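Local atomic coordinates of uncharacterized protein (PDB entry 3NQK), a protein that is of unknown function, a strand-rich protein from Bacteroides ovatus that carries two family regions, DUF4973 and BT_3044-like C-terminal. Residues A[280-285]-A[290-295]. Sequence-based numbering, arbitrary orientation.
Sequences FTYGGS and IPIKYR
Tyr282 carries most of this contact, meeting Ile290 just before strand 292-307 and Ile292 at its start. Its one polar link is a hydrogen bond from the phenol OH of Tyr282 to the backbone carbonyl O of Ile290, modelled at 2.4 Å, a very short distance whose exact value is doubtful at this resolution. The carbonyl O lies at the ring edge, in the ring plane.

The apolar part is a CH-pi contact. CD1 of Ile292 sits over one face of the Tyr282 ring, 3.8 Å from the centroid and 20° off the normal, displaced toward the rim beside CE2. The two side chains cross at about a right angle. CG1 of Ile292 lies anti to its own carbonyl carbon (chi1 -62°), and with the chain extended beyond it (chi2 168°) the terminal methyl is carried over the ring. Replaced by alanine, Ile292 would lose CD1, and the Tyr282 ring would probably be left without the methyl over that face and freer to turn. Looser packing joins CB of Phe280 to CG of Pro291 at 4.3 Å, where the two backbones come nearest.

Thr281 to Gly284 form a type I beta turn at the start of the long loop linking antiparallel strands 264-279 and 292-307, so the contact ties the two ends of that connection together at the surface. Next to it these strands pair, with backbone hydrogen bonds of Ile292 with Asp279 and of Tyr294 with Phe277; Ile292 also touches Thr173 of strand 169-175, while Phe280 meets the ring of Tyr218 and Thr281 packs on Met214 of helix 212-215.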
ATOM      1  N   PHE A 280      25.971  37.463   1.917  1.00 37.18           N
ATOM      2  CA  PHE A 280      27.080  38.090   2.615  1.00 37.65           C
ATOM      3  C   PHE A 280      28.131  37.069   3.026  1.00 38.42           C
ATOM      4  O   PHE A 280      28.950  37.332   3.903  1.00 39.30           O
ATOM      5  CB  PHE A 280      26.558  38.818   3.841  1.00 37.80           C
ATOM      6  CG  PHE A 280      25.880  37.926   4.824  1.00 38.22           C
ATOM      7  CD1 PHE A 280      24.564  37.558   4.645  1.00 40.37           C
ATOM      8  CD2 PHE A 280      26.562  37.444   5.928  1.00 42.13           C
ATOM      9  CE1 PHE A 280      23.935  36.735   5.551  1.00 42.72           C
ATOM     10  CE2 PHE A 280      25.936  36.616   6.840  1.00 40.96           C
ATOM     11  CZ  PHE A 280      24.621  36.264   6.651  1.00 44.28           C
ATOM     12  N   THR A 281      28.130  35.921   2.359  1.00 38.24           N
ATOM     13  CA  THR A 281      29.031  34.840   2.709  1.00 37.92           C
ATOM     14  C   THR A 281      29.729  34.259   1.488  1.00 37.81           C
ATOM     15  O   THR A 281      30.315  33.200   1.560  1.00 37.56           O
ATOM     16  CB  THR A 281      28.256  33.714   3.412  1.00 37.95           C
ATOM     17  OG1 THR A 281      27.259  33.178   2.524  1.00 34.77           O
ATOM     18  CG2 THR A 281      27.589  34.241   4.633  1.00 37.40           C
ATOM     19  N   TYR A 282      29.699  34.982   0.382  1.00 39.81           N
ATOM     20  CA  TYR A 282      30.232  34.460  -0.887  1.00 41.64           C
ATOM     21  C   TYR A 282      31.771  34.471  -0.913  1.00 45.33           C
ATOM     22  O   TYR A 282      32.391  33.835  -1.769  1.00 46.26           O
ATOM     23  CB  TYR A 282      29.650  35.245  -2.094  1.00 37.95           C
ATOM     24  CG  TYR A 282      29.975  36.727  -2.087  1.00 37.90           C
ATOM     25  CD1 TYR A 282      31.156  37.199  -2.622  1.00 39.46           C
ATOM     26  CD2 TYR A 282      29.094  37.647  -1.549  1.00 38.20           C
ATOM     27  CE1 TYR A 282      31.450  38.547  -2.626  1.00 34.73           C
ATOM     28  CE2 TYR A 282      29.380  38.989  -1.551  1.00 32.67           C
ATOM     29  CZ  TYR A 282      30.570  39.432  -2.081  1.00 35.35           C
ATOM     30  OH  TYR A 282      30.886  40.773  -2.055  1.00 39.48           O
ATOM     31  N   GLY A 283      32.375  35.161   0.046  1.00 50.18           N
ATOM     32  CA  GLY A 283      33.831  35.252   0.121  1.00 55.25           C
ATOM     33  C   GLY A 283      34.454  34.099   0.866  1.00 59.31           C
ATOM     34  O   GLY A 283      35.675  33.931   0.862  1.00 60.16           O
ATOM     35  N   GLY A 284      33.618  33.293   1.502  1.00 64.40           N
ATOM     36  CA  GLY A 284      34.095  32.182   2.287  1.00 68.41           C
ATOM     37  C   GLY A 284      33.918  32.440   3.763  1.00 72.56           C
ATOM     38  O   GLY A 284      33.522  33.549   4.181  1.00 73.05           O
ATOM     39  N   SER A 285      34.245  31.428   4.560  1.00 76.73           N
ATOM     40  CA  SER A 285      34.040  31.475   6.007  1.00 78.19           C
ATOM     41  C   SER A 285      34.999  32.451   6.696  1.00 78.27           C
ATOM     42  O   SER A 285      36.189  32.529   6.349  1.00 78.16           O
ATOM     43  CB  SER A 285      34.192  30.069   6.609  1.00 79.29           C
ATOM     44  OG  SER A 285      33.588  29.999   7.885  1.00 81.08           O
ATOM     45  N   ILE A 290      31.460  42.692   0.917  1.00 44.50           N
ATOM     46  CA  ILE A 290      30.366  43.568   0.555  1.00 41.24           C
ATOM     47  C   ILE A 290      29.130  42.717   0.172  1.00 40.35           C
ATOM     48  O   ILE A 290      29.193  41.899  -0.738  1.00 38.80           O
ATOM     49  CB  ILE A 290      30.724  44.458  -0.618  1.00 39.90           C
ATOM     50  CG1 ILE A 290      32.008  45.241  -0.318  1.00 45.78           C
ATOM     51  CG2 ILE A 290      29.577  45.411  -0.914  1.00 37.11           C
ATOM     52  CD1 ILE A 290      32.367  46.287  -1.366  1.00 40.48           C
ATOM     53  N   PRO A 291      28.023  42.904   0.875  1.00 39.05           N
ATOM     54  CA  PRO A 291      26.867  42.116   0.544  1.00 38.34           C
ATOM     55  C   PRO A 291      26.381  42.381  -0.855  1.00 39.84           C
ATOM     56  O   PRO A 291      26.418  43.514  -1.306  1.00 43.87           O
ATOM     57  CB  PRO A 291      25.830  42.585   1.556  1.00 39.51           C
ATOM     58  CG  PRO A 291      26.615  43.001   2.732  1.00 41.09           C
ATOM     59  CD  PRO A 291      27.879  43.580   2.179  1.00 41.86           C
ATOM     60  N   ILE A 292      25.960  41.325  -1.553  1.00 38.51           N
ATOM     61  CA  ILE A 292      25.339  41.461  -2.869  1.00 37.10           C
ATOM     62  C   ILE A 292      23.834  41.279  -2.718  1.00 38.33           C
ATOM     63  O   ILE A 292      23.372  40.215  -2.365  1.00 39.55           O
ATOM     64  CB  ILE A 292      25.854  40.421  -3.829  1.00 36.17           C
ATOM     65  CG1 ILE A 292      27.352  40.593  -4.046  1.00 37.20           C
ATOM     66  CG2 ILE A 292      25.129  40.512  -5.140  1.00 33.50           C
ATOM     67  CD1 ILE A 292      27.995  39.410  -4.766  1.00 32.33           C
ATOM     68  N   LYS A 293      23.082  42.339  -2.954  1.00 39.30           N
ATOM     69  CA  LYS A 293      21.628  42.310  -2.788  1.00 40.45           C
ATOM     70  C   LYS A 293      20.960  41.729  -4.029  1.00 40.23           C
ATOM     71  O   LYS A 293      21.348  42.040  -5.151  1.00 39.05           O
ATOM     72  CB  LYS A 293      21.117  43.734  -2.546  1.00 43.23           C
ATOM     73  CG  LYS A 293      19.668  43.830  -2.058  1.00 52.29           C
ATOM     74  CD  LYS A 293      19.303  45.280  -1.682  1.00 57.15           C
ATOM     75  CE  LYS A 293      17.984  45.345  -0.908  1.00 64.94           C
ATOM     76  NZ  LYS A 293      17.753  46.696  -0.302  1.00 65.21           N
ATOM     77  N   TYR A 294      19.934  40.907  -3.827  1.00 39.06           N
ATOM     78  CA  TYR A 294      19.215  40.320  -4.940  1.00 35.44           C
ATOM     79  C   TYR A 294      17.746  40.534  -4.796  1.00 36.21           C
ATOM     80  O   TYR A 294      17.218  40.485  -3.702  1.00 36.10           O
ATOM     81  CB  TYR A 294      19.476  38.820  -5.035  1.00 32.80           C
ATOM     82  CG  TYR A 294      20.921  38.435  -5.301  1.00 33.71           C
ATOM     83  CD1 TYR A 294      21.468  38.520  -6.575  1.00 32.36           C
ATOM     84  CD2 TYR A 294      21.701  37.905  -4.297  1.00 33.87           C
ATOM     85  CE1 TYR A 294      22.788  38.154  -6.808  1.00 40.08           C
ATOM     86  CE2 TYR A 294      22.999  37.524  -4.520  1.00 35.64           C
ATOM     87  CZ  TYR A 294      23.547  37.654  -5.759  1.00 40.74           C
ATOM     88  OH  TYR A 294      24.861  37.273  -5.941  1.00 46.00           O
ATOM     89  N   ARG A 295      17.076  40.754  -5.922  1.00 36.57           N
ATOM     90  CA  ARG A 295      15.640  40.715  -5.964  1.00 38.51           C
ATOM     91  C   ARG A 295      15.229  39.381  -6.560  1.00 36.76           C
ATOM     92  O   ARG A 295      15.665  39.035  -7.648  1.00 39.12           O
ATOM     93  CB  ARG A 295      15.098  41.845  -6.828  1.00 41.22           C
ATOM     94  CG  ARG A 295      13.586  41.724  -7.148  1.00 42.81           C
ATOM     95  CD  ARG A 295      12.757  41.851  -5.907  1.00 45.31           C
ATOM     96  NE  ARG A 295      12.863  43.185  -5.346  1.00 53.14           N
ATOM     97  CZ  ARG A 295      12.095  44.211  -5.702  1.00 60.51           C
ATOM     98  NH1 ARG A 295      11.124  44.047  -6.593  1.00 57.95           N
ATOM     99  NH2 ARG A 295      12.286  45.396  -5.151  1.00 67.21           N
TER